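Long-range contacts in endo-1,4-b-d-mannanase (Trichoderma reesei, PDB 1QNQ), which hydrolyses internal beta-1,4-mannosidic linkages in mannan polysaccharides: residues Asn168-Asn173 against Val200-Glu205; His241-Ser246 against Phe274-Ala279; Met304-Gly309 against Asp321-Trp326. One frame throughout, in Å; residues are numbered along the deposited sequence.

Overall arrangement
All three contacts are largely buried and lie along the parallel barrel of the family 5 fold. Contact 1 is nearest the centre of the chain and joins loops that follow strands 161-165 and 199-201; it rests mostly on charge and water. Contact 2 joins strands 238-242 and 272-277 and mixes strand pairing with carboxylate hydrogen bonds and aromatic rings. Contact 3, between 304-309 and 321-326, includes several partly exposed residues and relies on an indole, a tight turn and a short parallel pairing of 308-309 with 325-326. Contacts 1 and 2 touch at His-241, which meets Glu-169 and Glu-205; contacts 2 and 3 meet through neighbouring strands 272-277 and 300-309; 1 and 3 do not.

Contact 1 of 3, residues Asn168-Asn173 against Val200-Glu205; sequences NEPRCN and VTLGDE. With TPT (2,2':6',2''-TERPYRIDINE PLATINUM(II) Chloride), chain C.
Glu-205 meets Arg-171 side-on: OE1 of Glu-205 accepts from Arg-171 NE at 2.8 Å, and OE2 of Glu-205 from Arg-171 NH2, also at 2.8 Å. Both oxygens offer their syn lone pairs, both bonds are nearly straight, and the guanidinium and carboxylate planes are only 10° apart, which makes this a two-pronged salt bridge. The arginine chain is extended from CG to NE, presenting that edge to the acid. With a lysine in place of Arg-171, a single ammonium would probably fail to hold both oxygens, leaving one without its charged mate and the Glu-205 carboxylate freer to turn.

The same carboxylate is stacked on that of Glu-169, planes 11° apart, with Glu-205 CG 3.4 Å from Glu-169 CD. With CG anti to its carbonyl carbon (chi1 -65°), the Glu-205 chain is carried across that of Glu-169 at about a right angle on its way to Arg-171. A water lies between OE2 of Glu-169 and OE2 of Glu-205. Trp-114 and His-241 hold the two oxygens of Glu-169, while OE1 of Glu-169 also comes 3.1 Å from C15 of the terpyridine whose platinum carries a water.

The Asn-168, Glu-169, Pro-170 triplet is the Asn-Glu-Pro signature of family 5, placed after strand 161-165 at the mouth of the barrel. Its backbone is tied to the other loop where Glu-169 N donates to Gly-203 O at 3.0 Å. Gly-203 suits a spot whose backbone angles would jam a CB against the preceding carbonyl. Beside it the rigid ring of Pro-170 lies with CD 3.7 Å from Gly-203 O and CG 4.1 Å from Leu-202 CD1. A second water accepts a hydrogen bond from Glu-205 N and donates to Pro-170 O and Glu-205 OE1.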
loop_
_atom_site.group_PDB
_atom_site.type_symbol
_atom_site.label_atom_id
_atom_site.label_comp_id
_atom_site.label_asym_id
_atom_site.label_seq_id
_atom_site.Cartn_x
_atom_site.Cartn_y
_atom_site.Cartn_z
ATOM N N ASN A 168 3.276 -0.763 5.736
ATOM C CA ASN A 168 2.256 0.302 5.692
ATOM C C ASN A 168 2.712 1.415 6.663
ATOM O O ASN A 168 2.744 1.215 7.877
ATOM C CB ASN A 168 0.857 -0.184 6.100
ATOM C CG ASN A 168 -0.202 0.912 6.230
ATOM O OD1 ASN A 168 -0.400 1.643 5.241
ATOM N ND2 ASN A 168 -0.902 1.123 7.330
ATOM N N GLU A 169 3.184 2.538 6.123
ATOM C CA GLU A 169 3.574 3.736 6.829
ATOM C C GLU A 169 4.704 3.565 7.819
ATOM O O GLU A 169 4.622 4.011 8.981
ATOM C CB GLU A 169 2.331 4.402 7.479
ATOM C CG GLU A 169 1.206 4.793 6.528
ATOM C CD GLU A 169 0.166 5.760 7.067
ATOM O OE1 GLU A 169 0.097 6.024 8.304
ATOM O OE2 GLU A 169 -0.632 6.340 6.273
ATOM N N PRO A 170 5.811 2.909 7.453
ATOM C CA PRO A 170 6.925 2.789 8.405
ATOM C C PRO A 170 7.389 4.122 8.993
ATOM O O PRO A 170 7.611 5.073 8.233
ATOM C CB PRO A 170 8.046 2.102 7.605
ATOM C CG PRO A 170 7.673 2.357 6.181
ATOM C CD PRO A 170 6.167 2.395 6.127
ATOM N N ARG A 171 7.539 4.214 10.315
ATOM C CA ARG A 171 8.068 5.369 11.033
ATOM C C ARG A 171 9.111 4.966 12.079
ATOM O O ARG A 171 9.057 3.836 12.563
ATOM C CB ARG A 171 7.011 6.209 11.765
ATOM C CG ARG A 171 5.954 6.930 10.932
ATOM C CD ARG A 171 5.010 7.770 11.811
ATOM N NE ARG A 171 3.993 8.553 11.106
ATOM C CZ ARG A 171 3.230 9.491 11.667
ATOM N NH1 ARG A 171 3.323 9.810 12.964
ATOM N NH2 ARG A 171 2.311 10.144 10.952
ATOM N N CYS A 172 9.979 5.862 12.511
ATOM C CA CYS A 172 10.923 5.646 13.629
ATOM C C CYS A 172 10.892 6.956 14.432
ATOM O O CYS A 172 11.661 7.878 14.169
ATOM C CB CYS A 172 12.307 5.197 13.211
ATOM S SG CYS A 172 13.432 4.445 14.430
ATOM N N ASN A 173 9.967 7.068 15.382
ATOM C CA ASN A 173 9.718 8.366 16.069
ATOM C C ASN A 173 10.909 8.928 16.825
ATOM O O ASN A 173 11.416 8.258 17.730
ATOM C CB ASN A 173 8.488 8.217 16.985
ATOM C CG ASN A 173 8.203 9.500 17.771
ATOM O OD1 ASN A 173 8.492 9.600 18.971
ATOM N ND2 ASN A 173 7.639 10.527 17.161
ATOM N N VAL A 200 9.504 -3.059 -6.639
ATOM C CA VAL A 200 9.589 -2.971 -5.168
ATOM C C VAL A 200 9.528 -1.507 -4.700
ATOM O O VAL A 200 10.147 -0.650 -5.337
ATOM C CB VAL A 200 10.864 -3.626 -4.602
ATOM C CG1 VAL A 200 10.886 -3.607 -3.069
ATOM C CG2 VAL A 200 11.068 -5.066 -5.053
ATOM N N THR A 201 8.788 -1.174 -3.643
ATOM C CA THR A 201 8.607 0.174 -3.102
ATOM C C THR A 201 8.557 0.174 -1.570
ATOM O O THR A 201 8.367 -0.891 -0.946
ATOM C CB THR A 201 7.331 0.844 -3.731
ATOM O OG1 THR A 201 7.356 2.260 -3.452
ATOM C CG2 THR A 201 6.043 0.241 -3.208
ATOM N N LEU A 202 8.701 1.317 -0.862
ATOM C CA LEU A 202 8.738 1.369 0.601
ATOM C C LEU A 202 7.382 1.342 1.338
ATOM O O LEU A 202 7.216 0.587 2.293
ATOM C CB LEU A 202 9.539 2.625 1.023
ATOM C CG LEU A 202 9.794 2.910 2.500
ATOM C CD1 LEU A 202 10.423 1.721 3.221
ATOM C CD2 LEU A 202 10.690 4.154 2.674
ATOM N N GLY A 203 6.416 2.187 0.882
ATOM C CA GLY A 203 5.127 2.267 1.589
ATOM C C GLY A 203 4.998 3.388 2.626
ATOM O O GLY A 203 3.997 3.459 3.382
ATOM N N ASP A 204 5.985 4.286 2.684
ATOM C CA ASP A 204 5.964 5.425 3.596
ATOM C C ASP A 204 4.936 6.489 3.238
ATOM O O ASP A 204 4.504 6.557 2.111
ATOM C CB ASP A 204 7.354 6.111 3.682
ATOM C CG ASP A 204 7.847 6.583 2.320
ATOM O OD1 ASP A 204 7.913 5.784 1.360
ATOM O OD2 ASP A 204 8.202 7.788 2.229
ATOM N N GLU A 205 4.629 7.382 4.170
ATOM C CA GLU A 205 3.724 8.507 4.018
ATOM C C GLU A 205 4.339 9.673 3.215
ATOM O O GLU A 205 3.615 10.574 2.768
ATOM C CB GLU A 205 3.324 9.083 5.386
ATOM C CG GLU A 205 2.491 8.128 6.282
ATOM C CD GLU A 205 2.607 8.522 7.747
ATOM O OE1 GLU A 205 3.581 8.078 8.404
ATOM O OE2 GLU A 205 1.767 9.290 8.298
HETATM PT PT1 TPT C . -1.729 6.951 12.035
HETATM N N1 TPT C . -1.072 7.612 13.839
HETATM N N2 TPT C . -2.690 5.716 13.285
HETATM N N3 TPT C . -2.838 5.916 10.653
HETATM C C1 TPT C . -0.123 8.552 14.067
HETATM C C2 TPT C . 0.285 8.841 15.335
HETATM C C3 TPT C . -0.250 8.134 16.428
HETATM C C4 TPT C . -1.144 7.124 16.166
HETATM C C5 TPT C . -1.573 6.850 14.869
HETATM C C6 TPT C . -2.508 5.778 14.510
HETATM C C7 TPT C . -3.174 4.896 15.419
HETATM C C8 TPT C . -4.034 4.014 14.795
HETATM C C9 TPT C . -4.201 3.939 13.407
HETATM C C10 TPT C . -3.433 4.751 12.614
HETATM C C11 TPT C . -3.547 4.892 11.127
HETATM C C12 TPT C . -4.450 4.150 10.377
HETATM C C13 TPT C . -4.418 4.292 8.971
HETATM C C14 TPT C . -3.584 5.311 8.445
HETATM C C15 TPT C . -2.804 6.037 9.291
HETATM O O HOH W 1 -0.997 9.042 7.612
HETATM O O HOH W 2 5.679 6.808 6.955
HETATM O O HOH W 3 -0.695 8.293 10.679
#

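Contact 2 of 3, residues His241-Ser246 against Phe274-Ala279; sequences HLYPDS and FEEYGA. With TPT (2,2':6',2''-TERPYRIDINE PLATINUM(II) Chloride), chain B; SO4 (sulfate ion), chain D.
His-241 uses both flat edge and face against the second segment. Its NE2 donates to Glu-275 OE2 at 2.9 Å, exactly in the ring plane and onto the anti lone pair of the acid, while ND1 is taken by Glu-169. Over one face sits CB of Glu-276, 3.7 Å from the ring centroid, a CH-pi contact. The imidazole, held at both nitrogens, has its rotation fixed.

Leu-242 pairs in parallel with Tyr-277, through weak bonds from Leu-242 N to Glu-276 O and from Gly-278 N to Leu-242 O. Its side chain is on the other side of the sheet from His-241: CB rests 3.9 Å from CE1 at the edge of the Phe-274 ring, a fitting place for a purely apolar branch near helices 253-267 and 283-295. These are neighbouring strands of the (beta/alpha)8 barrel, and helix 253-267 runs between them in the chain as in a beta-alpha-beta crossover.

Tyr-243 leaves the strand and turns its ring, CG anti to the carbonyl carbon (chi1 -72°), to where Tyr-243 OH donates a hydrogen bond to the anti lone pair of Glu-276 OE2 at 2.7 Å, in the plane of the tyrosine ring; ring and carboxylate planes stand 88° apart. Arg-54 forms a salt bridge with OE1 of Glu-276. One face of the tyrosine is covered by the terpyridine, with its C9 3.7 Å from Tyr-243 CG.

Pro-244 CD comes within 4.0 Å of Gly-278 O, and a water links Gly-278 O to Asp-245 N. Ser-246 OG donates to O1 of a sulfate, probably from the crystallisation liquor, at 2.6 Å.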
loop_
_atom_site.group_PDB
_atom_site.type_symbol
_atom_site.label_atom_id
_atom_site.label_comp_id
_atom_site.label_asym_id
_atom_site.label_seq_id
_atom_site.Cartn_x
_atom_site.Cartn_y
_atom_site.Cartn_z
ATOM N N HIS A 241 1.344 9.480 1.116
ATOM C CA HIS A 241 -0.048 9.493 1.600
ATOM C C HIS A 241 -0.528 10.912 1.929
ATOM O O HIS A 241 0.307 11.821 1.979
ATOM C CB HIS A 241 -0.195 8.573 2.808
ATOM C CG HIS A 241 0.137 7.105 2.659
ATOM N ND1 HIS A 241 -0.091 6.172 3.669
ATOM C CD2 HIS A 241 0.654 6.416 1.633
ATOM C CE1 HIS A 241 0.303 4.973 3.211
ATOM N NE2 HIS A 241 0.749 5.073 1.983
ATOM N N LEU A 242 -1.796 11.176 2.237
ATOM C CA LEU A 242 -2.308 12.531 2.516
ATOM C C LEU A 242 -3.569 12.543 3.403
ATOM O O LEU A 242 -4.642 12.095 2.949
ATOM C CB LEU A 242 -2.526 13.305 1.222
ATOM C CG LEU A 242 -3.184 14.689 1.300
ATOM C CD1 LEU A 242 -2.235 15.611 2.078
ATOM C CD2 LEU A 242 -3.495 15.267 -0.079
ATOM N N TYR A 243 -3.466 13.088 4.629
ATOM C CA TYR A 243 -4.620 13.175 5.567
ATOM C C TYR A 243 -4.592 14.488 6.360
ATOM O O TYR A 243 -4.191 14.575 7.546
ATOM C CB TYR A 243 -4.560 11.972 6.524
ATOM C CG TYR A 243 -4.890 10.579 6.038
ATOM C CD1 TYR A 243 -6.223 10.233 5.838
ATOM C CD2 TYR A 243 -3.930 9.615 5.755
ATOM C CE1 TYR A 243 -6.605 8.972 5.404
ATOM C CE2 TYR A 243 -4.272 8.348 5.318
ATOM C CZ TYR A 243 -5.621 8.033 5.176
ATOM O OH TYR A 243 -6.014 6.794 4.722
ATOM N N PRO A 244 -5.008 15.592 5.756
ATOM C CA PRO A 244 -5.004 16.931 6.351
ATOM C C PRO A 244 -5.729 17.112 7.663
ATOM O O PRO A 244 -5.232 17.835 8.551
ATOM C CB PRO A 244 -5.591 17.878 5.319
ATOM C CG PRO A 244 -5.547 17.137 4.043
ATOM C CD PRO A 244 -5.543 15.674 4.371
ATOM N N ASP A 245 -6.833 16.418 7.863
ATOM C CA ASP A 245 -7.592 16.538 9.110
ATOM C C ASP A 245 -6.884 15.877 10.273
ATOM O O ASP A 245 -7.233 16.207 11.406
ATOM C CB ASP A 245 -8.986 15.959 8.949
ATOM C CG ASP A 245 -9.916 16.752 8.063
ATOM O OD1 ASP A 245 -9.876 18.007 8.016
ATOM O OD2 ASP A 245 -10.705 16.107 7.363
ATOM N N SER A 246 -5.918 14.981 10.068
ATOM C CA SER A 246 -5.190 14.360 11.151
ATOM C C SER A 246 -3.874 15.114 11.377
ATOM O O SER A 246 -3.276 15.063 12.444
ATOM C CB SER A 246 -4.864 12.885 10.857
ATOM O OG SER A 246 -5.962 12.128 10.347
ATOM N N PHE A 274 0.646 8.348 -5.709
ATOM C CA PHE A 274 -0.163 8.981 -4.652
ATOM C C PHE A 274 -1.090 7.879 -4.111
ATOM O O PHE A 274 -2.220 7.675 -4.571
ATOM C CB PHE A 274 -0.942 10.132 -5.278
ATOM C CG PHE A 274 -1.854 11.041 -4.513
ATOM C CD1 PHE A 274 -1.761 11.214 -3.150
ATOM C CD2 PHE A 274 -2.816 11.808 -5.174
ATOM C CE1 PHE A 274 -2.588 12.056 -2.445
ATOM C CE2 PHE A 274 -3.674 12.658 -4.488
ATOM C CZ PHE A 274 -3.546 12.777 -3.121
ATOM N N GLU A 275 -0.597 7.102 -3.157
ATOM C CA GLU A 275 -1.112 5.806 -2.746
ATOM C C GLU A 275 -2.256 5.681 -1.763
ATOM O O GLU A 275 -2.932 4.621 -1.811
ATOM C CB GLU A 275 0.150 5.041 -2.243
ATOM C CG GLU A 275 -0.019 3.838 -1.387
ATOM C CD GLU A 275 1.214 3.030 -1.037
ATOM O OE1 GLU A 275 1.480 2.117 -1.849
ATOM O OE2 GLU A 275 1.821 3.284 0.016
ATOM N N GLU A 276 -2.512 6.660 -0.917
ATOM C CA GLU A 276 -3.596 6.636 0.072
ATOM C C GLU A 276 -4.006 8.047 0.454
ATOM O O GLU A 276 -3.065 8.783 0.827
ATOM C CB GLU A 276 -3.105 5.851 1.297
ATOM C CG GLU A 276 -3.960 5.626 2.482
ATOM C CD GLU A 276 -3.478 4.711 3.571
ATOM O OE1 GLU A 276 -2.635 3.752 3.507
ATOM O OE2 GLU A 276 -4.035 4.971 4.662
ATOM N N TYR A 277 -5.266 8.468 0.313
ATOM C CA TYR A 277 -5.678 9.822 0.671
ATOM C C TYR A 277 -7.166 9.858 1.091
ATOM O O TYR A 277 -7.936 9.045 0.581
ATOM C CB TYR A 277 -5.476 10.805 -0.478
ATOM C CG TYR A 277 -6.056 10.494 -1.849
ATOM C CD1 TYR A 277 -5.363 9.779 -2.806
ATOM C CD2 TYR A 277 -7.327 10.942 -2.193
ATOM C CE1 TYR A 277 -5.879 9.511 -4.056
ATOM C CE2 TYR A 277 -7.881 10.679 -3.441
ATOM C CZ TYR A 277 -7.161 9.954 -4.366
ATOM O OH TYR A 277 -7.709 9.701 -5.607
ATOM N N GLY A 278 -7.529 10.802 1.968
ATOM C CA GLY A 278 -8.923 11.012 2.361
ATOM C C GLY A 278 -9.166 12.331 3.106
ATOM O O GLY A 278 -8.272 12.881 3.719
ATOM N N ALA A 279 -10.394 12.844 3.052
ATOM C CA ALA A 279 -10.849 14.005 3.828
ATOM C C ALA A 279 -12.083 13.620 4.659
ATOM O O ALA A 279 -12.949 12.884 4.182
ATOM C CB ALA A 279 -11.243 15.128 2.889
HETATM PT PT1 TPT B . -6.811 6.900 12.546
HETATM N N1 TPT B . -5.691 7.992 13.885
HETATM N N2 TPT B . -5.689 8.054 11.382
HETATM N N3 TPT B . -7.435 6.328 10.704
HETATM C C1 TPT B . -5.757 7.874 15.219
HETATM C C2 TPT B . -4.948 8.596 16.065
HETATM C C3 TPT B . -4.014 9.479 15.510
HETATM C C4 TPT B . -3.919 9.586 14.165
HETATM C C5 TPT B . -4.794 8.881 13.324
HETATM C C6 TPT B . -4.784 8.921 11.850
HETATM C C7 TPT B . -3.911 9.633 11.053
HETATM C C8 TPT B . -4.056 9.522 9.691
HETATM C C9 TPT B . -4.959 8.639 9.160
HETATM C C10 TPT B . -5.752 7.893 10.020
HETATM C C11 TPT B . -6.802 6.924 9.649
HETATM C C12 TPT B . -7.104 6.541 8.345
HETATM C C13 TPT B . -8.096 5.609 8.116
HETATM C C14 TPT B . -8.770 4.976 9.199
HETATM C C15 TPT B . -8.375 5.383 10.470
HETATM S S SO4 D . -7.819 11.124 13.466
HETATM O O1 SO4 D . -7.147 10.672 12.207
HETATM O O2 SO4 D . -8.753 10.034 13.934
HETATM O O3 SO4 D . -8.649 12.367 13.259
HETATM O O4 SO4 D . -6.807 11.405 14.523
HETATM O O HOH W 4 -7.877 14.120 6.266
HETATM O O HOH W 5 -4.458 6.661 12.493
#

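Contact 3 of 3, residues Met304-Gly309 against Asp321-Trp326. With TPT (2,2':6',2''-TERPYRIDINE PLATINUM(II) Chloride), chain B.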
loop_
_atom_site.group_PDB
_atom_site.type_symbol
_atom_site.label_atom_id
_atom_site.label_comp_id
_atom_site.label_asym_id
_atom_site.label_seq_id
_atom_site.Cartn_x
_atom_site.Cartn_y
_atom_site.Cartn_z
ATOM N N MET A 304 -4.421 6.406 -5.942
ATOM C CA MET A 304 -5.389 5.445 -5.382
ATOM C C MET A 304 -6.099 5.985 -4.144
ATOM O O MET A 304 -5.455 6.122 -3.095
ATOM C CB MET A 304 -4.634 4.149 -4.962
ATOM C CG MET A 304 -3.858 3.583 -6.130
ATOM S SD MET A 304 -2.451 2.535 -5.867
ATOM C CE MET A 304 -3.465 1.079 -5.523
ATOM N N PHE A 305 -7.393 6.339 -4.172
ATOM C CA PHE A 305 -8.100 6.806 -2.975
ATOM C C PHE A 305 -8.314 5.775 -1.861
ATOM O O PHE A 305 -8.332 4.548 -2.113
ATOM C CB PHE A 305 -9.481 7.397 -3.403
ATOM C CG PHE A 305 -10.496 6.421 -3.932
ATOM C CD1 PHE A 305 -10.562 6.079 -5.262
ATOM C CD2 PHE A 305 -11.446 5.873 -3.077
ATOM C CE1 PHE A 305 -11.504 5.184 -5.755
ATOM C CE2 PHE A 305 -12.389 4.951 -3.545
ATOM C CZ PHE A 305 -12.432 4.630 -4.885
ATOM N N TRP A 306 -8.444 6.216 -0.600
ATOM C CA TRP A 306 -8.873 5.413 0.559
ATOM C C TRP A 306 -10.341 5.746 0.837
ATOM O O TRP A 306 -10.627 6.924 1.099
ATOM C CB TRP A 306 -7.985 5.693 1.806
ATOM C CG TRP A 306 -8.252 4.773 2.965
ATOM C CD1 TRP A 306 -9.273 4.957 3.874
ATOM C CD2 TRP A 306 -7.598 3.569 3.364
ATOM N NE1 TRP A 306 -9.265 3.930 4.813
ATOM C CE2 TRP A 306 -8.214 3.080 4.516
ATOM C CE3 TRP A 306 -6.471 2.882 2.868
ATOM C CZ2 TRP A 306 -7.796 1.923 5.161
ATOM C CZ3 TRP A 306 -6.024 1.730 3.523
ATOM C CH2 TRP A 306 -6.704 1.244 4.651
ATOM N N GLN A 307 -11.310 4.839 0.730
ATOM C CA GLN A 307 -11.131 3.432 0.369
ATOM C C GLN A 307 -12.425 2.906 -0.324
ATOM O O GLN A 307 -13.525 3.518 -0.167
ATOM C CB GLN A 307 -10.874 2.521 1.581
ATOM C CG GLN A 307 -11.982 2.405 2.627
ATOM C CD GLN A 307 -11.814 1.311 3.673
ATOM O OE1 GLN A 307 -11.157 0.283 3.498
ATOM N NE2 GLN A 307 -12.455 1.527 4.834
ATOM N N TRP A 308 -12.364 1.749 -0.975
ATOM C CA TRP A 308 -13.534 1.097 -1.609
ATOM C C TRP A 308 -14.498 0.524 -0.566
ATOM O O TRP A 308 -14.067 -0.030 0.447
ATOM C CB TRP A 308 -13.085 -0.072 -2.527
ATOM C CG TRP A 308 -14.077 -0.649 -3.505
ATOM C CD1 TRP A 308 -14.877 -1.759 -3.363
ATOM C CD2 TRP A 308 -14.425 -0.079 -4.779
ATOM N NE1 TRP A 308 -15.698 -1.915 -4.476
ATOM C CE2 TRP A 308 -15.417 -0.890 -5.364
ATOM C CE3 TRP A 308 -13.961 1.023 -5.519
ATOM C CZ2 TRP A 308 -15.969 -0.624 -6.619
ATOM C CZ3 TRP A 308 -14.495 1.296 -6.769
ATOM C CH2 TRP A 308 -15.526 0.472 -7.316
ATOM N N GLY A 309 -15.817 0.596 -0.805
ATOM C CA GLY A 309 -16.821 -0.097 -0.003
ATOM C C GLY A 309 -17.760 -0.895 -0.930
ATOM O O GLY A 309 -18.019 -0.388 -2.023
ATOM N N ASP A 321 -15.387 2.597 7.132
ATOM C CA ASP A 321 -14.802 3.636 8.032
ATOM C C ASP A 321 -15.313 5.002 7.596
ATOM O O ASP A 321 -16.090 5.117 6.628
ATOM C CB ASP A 321 -13.293 3.552 8.190
ATOM C CG ASP A 321 -12.408 3.990 7.031
ATOM O OD1 ASP A 321 -12.941 4.580 6.064
ATOM O OD2 ASP A 321 -11.155 3.774 7.070
ATOM N N PRO A 322 -14.897 6.123 8.190
ATOM C CA PRO A 322 -15.379 7.437 7.761
ATOM C C PRO A 322 -15.059 7.844 6.331
ATOM O O PRO A 322 -15.628 8.813 5.785
ATOM C CB PRO A 322 -14.782 8.413 8.777
ATOM C CG PRO A 322 -14.396 7.579 9.954
ATOM C CD PRO A 322 -14.026 6.208 9.377
ATOM N N TYR A 323 -14.141 7.166 5.647
ATOM C CA TYR A 323 -13.685 7.501 4.311
ATOM C C TYR A 323 -14.301 6.631 3.204
ATOM O O TYR A 323 -14.060 6.830 2.006
ATOM C CB TYR A 323 -12.131 7.431 4.283
ATOM C CG TYR A 323 -11.378 8.248 5.325
ATOM C CD1 TYR A 323 -11.131 9.614 5.174
ATOM C CD2 TYR A 323 -10.895 7.641 6.477
ATOM C CE1 TYR A 323 -10.441 10.362 6.129
ATOM C CE2 TYR A 323 -10.224 8.365 7.466
ATOM C CZ TYR A 323 -9.987 9.708 7.267
ATOM O OH TYR A 323 -9.341 10.410 8.259
ATOM N N THR A 324 -15.117 5.634 3.562
ATOM C CA THR A 324 -15.631 4.698 2.560
ATOM C C THR A 324 -16.382 5.340 1.405
ATOM O O THR A 324 -17.247 6.200 1.653
ATOM C CB THR A 324 -16.519 3.649 3.282
ATOM O OG1 THR A 324 -15.703 2.867 4.174
ATOM C CG2 THR A 324 -17.256 2.750 2.298
ATOM N N VAL A 325 -16.088 4.924 0.162
ATOM C CA VAL A 325 -16.800 5.348 -1.048
ATOM C C VAL A 325 -17.540 4.105 -1.553
ATOM O O VAL A 325 -16.939 3.137 -2.019
ATOM C CB VAL A 325 -15.908 5.923 -2.147
ATOM C CG1 VAL A 325 -16.651 6.260 -3.440
ATOM C CG2 VAL A 325 -15.122 7.132 -1.677
ATOM N N TRP A 326 -18.861 4.026 -1.350
ATOM C CA TRP A 326 -19.653 2.869 -1.704
ATOM C C TRP A 326 -19.878 2.734 -3.202
ATOM O O TRP A 326 -20.245 3.718 -3.896
ATOM C CB TRP A 326 -21.010 2.892 -0.949
ATOM C CG TRP A 326 -20.987 2.847 0.547
ATOM C CD1 TRP A 326 -21.200 3.872 1.418
ATOM C CD2 TRP A 326 -20.737 1.696 1.388
ATOM N NE1 TRP A 326 -21.082 3.453 2.732
ATOM C CE2 TRP A 326 -20.789 2.100 2.725
ATOM C CE3 TRP A 326 -20.448 0.346 1.100
ATOM C CZ2 TRP A 326 -20.586 1.222 3.787
ATOM C CZ3 TRP A 326 -20.222 -0.519 2.164
ATOM C CH2 TRP A 326 -20.294 -0.103 3.501
HETATM PT PT1 TPT B . -6.811 6.900 12.546
HETATM N N1 TPT B . -5.691 7.992 13.885
HETATM N N2 TPT B . -5.689 8.054 11.382
HETATM N N3 TPT B . -7.435 6.328 10.704
HETATM C C1 TPT B . -5.757 7.874 15.219
HETATM C C2 TPT B . -4.948 8.596 16.065
HETATM C C3 TPT B . -4.014 9.479 15.510
HETATM C C4 TPT B . -3.919 9.586 14.165
HETATM C C5 TPT B . -4.794 8.881 13.324
HETATM C C6 TPT B . -4.784 8.921 11.850
HETATM C C7 TPT B . -3.911 9.633 11.053
HETATM C C8 TPT B . -4.056 9.522 9.691
HETATM C C9 TPT B . -4.959 8.639 9.160
HETATM C C10 TPT B . -5.752 7.893 10.020
HETATM C C11 TPT B . -6.802 6.924 9.649
HETATM C C12 TPT B . -7.104 6.541 8.345
HETATM C C13 TPT B . -8.096 5.609 8.116
HETATM C C14 TPT B . -8.770 4.976 9.199
HETATM C C15 TPT B . -8.375 5.383 10.470
HETATM O O HOH W 6 -15.174 0.369 3.099
HETATM O O HOH W 5 -4.458 6.661 12.493
#
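Trp-306 brings the NE1 corner of its indole onto the carboxylate of Asp-321, donating to OD2 of Asp-321 at 2.9 Å, nearly straight (175°), in the ring plane and onto the syn lone pair. Its CG, anti to the backbone N (chi1 -172°), carries the indole to the carboxylate. A tryptophan can thus offer a large apolar surface and one precise donor. At the same edge, CD1 of Trp-306 packs 3.8 Å from Tyr-323 CB. Asp-321 does double duty: its OD1 accepts from Tyr-323 N at 2.9 Å, an Asx turn that braces the type I turn from Asp-321 to Thr-324.

A cis peptide joins Trp-306 to Gln-307, a feature familiar from relatives in this clan; Gln-307 N is buried without a partner. Beyond it the strands pair: Val-325 N donates to Gln-307 O at 2.9 Å and Gly-309 N to Val-325 O at 3.0 Å. Gly-309 has to be small, because a CB would clash with Thr-324 CG2 and Trp-326 CE3; Trp-326 CE3 lies 3.6 Å from Gly-309 C, and Thr-324 CG2 covers one face of that indole. On the opposite side of the sheet from Trp-326, Val-325 CB sits 3.9 Å from Phe-305 CE2.

Strand 325-326 thereby pairs in parallel alongside the end of strand 300-309, which also pairs with barrel strands 272-277 and 21-25, while Trp-308 packs on Thr-41, His-44 and Ile-45 of helix 35-47.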